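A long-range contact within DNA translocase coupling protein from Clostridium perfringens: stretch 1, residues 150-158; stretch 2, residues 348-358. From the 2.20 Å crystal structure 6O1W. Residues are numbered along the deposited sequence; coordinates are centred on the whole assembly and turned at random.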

# COMPACT_ATOMS: atom_id res chain seq x y z
N LEU A 150 12.91 -0.12 0.05
CA LEU A 150 14.19 -0.73 -0.29
C LEU A 150 15.35 0.19 0.08
O LEU A 150 16.30 -0.27 0.70
CB LEU A 150 14.22 -1.05 -1.81
CG LEU A 150 15.54 -1.53 -2.42
CD1 LEU A 150 16.04 -2.87 -1.73
CD2 LEU A 150 15.39 -1.71 -3.94
N TRP A 151 15.26 1.48 -0.30
CA TRP A 151 16.27 2.51 -0.02
C TRP A 151 16.53 2.64 1.50
O TRP A 151 17.68 2.62 1.93
CB TRP A 151 15.79 3.85 -0.60
CG TRP A 151 16.72 4.98 -0.26
CD1 TRP A 151 16.48 5.99 0.63
CD2 TRP A 151 18.09 5.11 -0.67
NE1 TRP A 151 17.59 6.81 0.71
CE2 TRP A 151 18.60 6.28 -0.06
CE3 TRP A 151 18.92 4.38 -1.54
CZ2 TRP A 151 19.90 6.75 -0.29
CZ3 TRP A 151 20.22 4.83 -1.75
CH2 TRP A 151 20.70 5.99 -1.12
N GLN A 152 15.46 2.69 2.29
CA GLN A 152 15.51 2.78 3.74
C GLN A 152 16.26 1.60 4.35
O GLN A 152 17.19 1.82 5.13
CB GLN A 152 14.09 2.91 4.34
CG GLN A 152 13.44 4.25 3.98
CD GLN A 152 12.03 4.41 4.47
OE1 GLN A 152 11.07 4.52 3.71
NE2 GLN A 152 11.87 4.44 5.75
N LEU A 153 15.93 0.38 3.91
CA LEU A 153 16.59 -0.84 4.37
C LEU A 153 18.04 -0.94 3.90
O LEU A 153 18.87 -1.40 4.67
CB LEU A 153 15.79 -2.09 4.01
CG LEU A 153 14.42 -2.12 4.67
CD1 LEU A 153 13.59 -3.27 4.12
CD2 LEU A 153 14.55 -2.14 6.21
N LEU A 154 18.34 -0.49 2.67
CA LEU A 154 19.73 -0.47 2.16
C LEU A 154 20.58 0.49 3.02
O LEU A 154 21.75 0.21 3.27
CB LEU A 154 19.76 0.01 0.68
CG LEU A 154 19.29 -1.00 -0.38
CD1 LEU A 154 19.32 -0.39 -1.74
CD2 LEU A 154 20.15 -2.28 -0.36
N LYS A 155 19.96 1.60 3.48
CA LYS A 155 20.58 2.61 4.36
C LYS A 155 20.76 2.07 5.77
O LYS A 155 21.57 2.62 6.50
CB LYS A 155 19.74 3.92 4.41
CG LYS A 155 19.85 4.79 3.17
CD LYS A 155 21.14 5.61 3.17
CE LYS A 155 21.02 6.93 3.88
NZ LYS A 155 22.35 7.44 4.30
N GLN A 156 20.02 1.01 6.16
CA GLN A 156 20.18 0.38 7.49
C GLN A 156 21.09 -0.82 7.40
O GLN A 156 21.27 -1.52 8.39
CB GLN A 156 18.85 -0.00 8.13
CG GLN A 156 17.94 1.20 8.35
CD GLN A 156 16.55 0.85 8.80
OE1 GLN A 156 16.18 -0.31 8.92
NE2 GLN A 156 15.76 1.86 9.08
N GLY A 157 21.68 -1.05 6.22
CA GLY A 157 22.63 -2.15 6.03
C GLY A 157 22.07 -3.47 5.54
O GLY A 157 22.78 -4.47 5.56
N ALA A 158 20.80 -3.50 5.08
CA ALA A 158 20.23 -4.78 4.60
C ALA A 158 20.85 -5.22 3.26
O ALA A 158 21.39 -4.38 2.53
CB ALA A 158 18.72 -4.64 4.42
N HIS A 348 16.75 10.43 -5.74
CA HIS A 348 16.77 9.89 -4.38
C HIS A 348 17.61 8.64 -4.20
O HIS A 348 18.04 8.38 -3.08
CB HIS A 348 15.33 9.67 -3.89
CG HIS A 348 14.51 10.93 -3.84
ND1 HIS A 348 13.27 11.00 -4.43
CD2 HIS A 348 14.83 12.15 -3.32
CE1 HIS A 348 12.84 12.24 -4.23
NE2 HIS A 348 13.75 12.97 -3.57
N PHE A 349 17.85 7.87 -5.27
CA PHE A 349 18.60 6.63 -5.19
C PHE A 349 20.07 6.91 -5.49
O PHE A 349 20.42 7.14 -6.64
CB PHE A 349 17.99 5.55 -6.12
CG PHE A 349 18.70 4.22 -6.02
CD1 PHE A 349 18.50 3.40 -4.92
CD2 PHE A 349 19.60 3.82 -7.00
CE1 PHE A 349 19.19 2.19 -4.80
CE2 PHE A 349 20.31 2.62 -6.87
CZ PHE A 349 20.11 1.82 -5.77
N ILE A 350 20.90 6.96 -4.44
CA ILE A 350 22.32 7.31 -4.53
C ILE A 350 23.16 6.09 -4.13
O ILE A 350 23.39 5.87 -2.94
CB ILE A 350 22.64 8.62 -3.74
CG1 ILE A 350 21.66 9.75 -4.12
CG2 ILE A 350 24.11 9.06 -3.95
CD1 ILE A 350 21.44 10.83 -3.06
N PRO A 351 23.56 5.25 -5.12
CA PRO A 351 24.25 3.99 -4.79
C PRO A 351 25.53 4.12 -3.96
O PRO A 351 25.82 3.24 -3.15
CB PRO A 351 24.54 3.37 -6.17
CG PRO A 351 23.59 4.00 -7.08
CD PRO A 351 23.30 5.37 -6.57
N ASN A 352 26.31 5.20 -4.18
CA ASN A 352 27.57 5.44 -3.49
C ASN A 352 27.40 5.64 -1.98
O ASN A 352 28.27 5.22 -1.24
CB ASN A 352 28.39 6.58 -4.13
CG ASN A 352 27.60 7.76 -4.65
OD1 ASN A 352 27.64 8.86 -4.07
ND2 ASN A 352 26.90 7.59 -5.78
N LYS A 353 26.25 6.18 -1.52
CA LYS A 353 25.97 6.28 -0.08
C LYS A 353 25.88 4.88 0.57
O LYS A 353 26.38 4.70 1.68
CB LYS A 353 24.70 7.08 0.19
CG LYS A 353 24.83 8.58 -0.02
CD LYS A 353 23.47 9.26 0.10
CE LYS A 353 23.56 10.68 0.61
NZ LYS A 353 22.22 11.31 0.68
N ILE A 354 25.30 3.89 -0.14
CA ILE A 354 25.16 2.50 0.33
C ILE A 354 26.49 1.76 0.34
O ILE A 354 26.75 0.99 1.27
CB ILE A 354 24.06 1.72 -0.47
CG1 ILE A 354 22.71 2.45 -0.48
CG2 ILE A 354 23.92 0.26 -0.00
CD1 ILE A 354 22.17 2.88 0.89
N LEU A 355 27.28 1.92 -0.74
CA LEU A 355 28.58 1.25 -0.87
C LEU A 355 29.55 1.73 0.20
O LEU A 355 30.31 0.92 0.73
CB LEU A 355 29.15 1.41 -2.29
CG LEU A 355 28.36 0.72 -3.43
CD1 LEU A 355 28.85 1.16 -4.80
CD2 LEU A 355 28.41 -0.79 -3.31
N LYS A 356 29.45 3.03 0.60
CA LYS A 356 30.24 3.64 1.68
C LYS A 356 29.98 2.96 3.03
O LYS A 356 30.88 2.92 3.86
CB LYS A 356 30.03 5.16 1.75
CG LYS A 356 30.74 5.97 0.65
CD LYS A 356 32.25 6.15 0.88
CE LYS A 356 32.91 6.94 -0.23
NZ LYS A 356 34.40 6.91 -0.12
N LEU A 357 28.75 2.40 3.25
CA LEU A 357 28.40 1.58 4.42
C LEU A 357 29.14 0.24 4.17
O LEU A 357 28.54 -0.72 3.67
CB LEU A 357 26.87 1.30 4.46
CG LEU A 357 25.95 2.19 5.28
CD1 LEU A 357 25.30 3.24 4.40
CD2 LEU A 357 24.84 1.37 5.90
N ARG A 358 30.46 0.23 4.43
CA ARG A 358 31.36 -0.90 4.20
C ARG A 358 31.10 -2.03 5.19
O ARG A 358 30.11 -2.74 5.04
CB ARG A 358 32.82 -0.43 4.27
CG ARG A 358 33.78 -1.25 3.40
CD ARG A 358 34.01 -0.67 2.01
NE ARG A 358 32.80 -0.70 1.17
CZ ARG A 358 32.39 -1.75 0.47
NH1 ARG A 358 33.08 -2.88 0.49
NH2 ARG A 358 31.28 -1.68 -0.25

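The contact combines apolar side-chain packing with close approaches of carbon atoms to backbone polar atoms, and no hydrogen bond crosses it. Helix 150-155 and helix 351-356 run in broadly the same direction, 30° apart, and their axes come no closer than 10.1 Å, a spacing that leaves room for large side chains between them. About 490 Å² of surface is buried, both sides summed.

W151 dominates the interface. Its CA-to-CB bond points toward stretch 2, and the t rotamer (chi1 176°), with chi2 at -108°, carries the indole across the turn that leads into the second helix. One face of the ring system is covered by backbone, H348 O and F349 CA; CE2 of W151 lies 3.7 Å from H348 O. At the edge, near the ring plane, CH2 of W151 approaches I350 O to 3.3 Å. That carbonyl also accepts the backbone hydrogen bond from K353 N (3.2 Å between K353 N and I350 O), so the tip of the indole rests against a carbonyl already engaged by the backbone of K353. The ring nitrogen NE1 is hydrogen-bonded elsewhere in the structure, so the indole is held by its polar atom as well as by packing.

F349, the first residue to leave helical phi/psi after a helix, meets this tryptophan with its own side chain. Its CA-to-CB bond points sideways, but chi1 of -177° (t) brings the ring nearer to stretch 1, and CD1 of F349 comes within 3.5 Å of CE3 of W151. The phenyl and the six-membered ring of the indole are inclined at 69° with centroids 5.6 Å apart, an oblique arrangement. L154, in the m,t rotamer, reaches the edge of the phenyl ring, with its CD1 4.0 Å from CE1 of F349.

I354 supplies the main side chain from the second helix. It points toward stretch 1, and with chi1 and chi2 both m its CG1 lies 3.7 Å from CZ3 of W151. The terminal CD1 is 4.2 Å from the centroid of the six-membered ring and 28° off its normal, an off-centre CH-pi contact. The same methyl fits close to the first helix, 3.8 Å from CB of L154 and 3.6 Å from the backbone N of K155. K155 starts out pointing away, but three successive m torsions fold the chain back, so that its CD lies 3.7 Å from CD1 of I354. The aliphatic part of the lysine thus covers the isoleucine.

Beyond the end of the second helix, L357 extends the contact. Its chi1 of -95° and chi2 of 98° both lie between the usual wells, yet they place CD2 3.6 Å from O of K155 and 4.0 Å from N of G157. Glycine suits the latter position because its phi/psi of 92/12 would jam a CB against the preceding carbonyl oxygen.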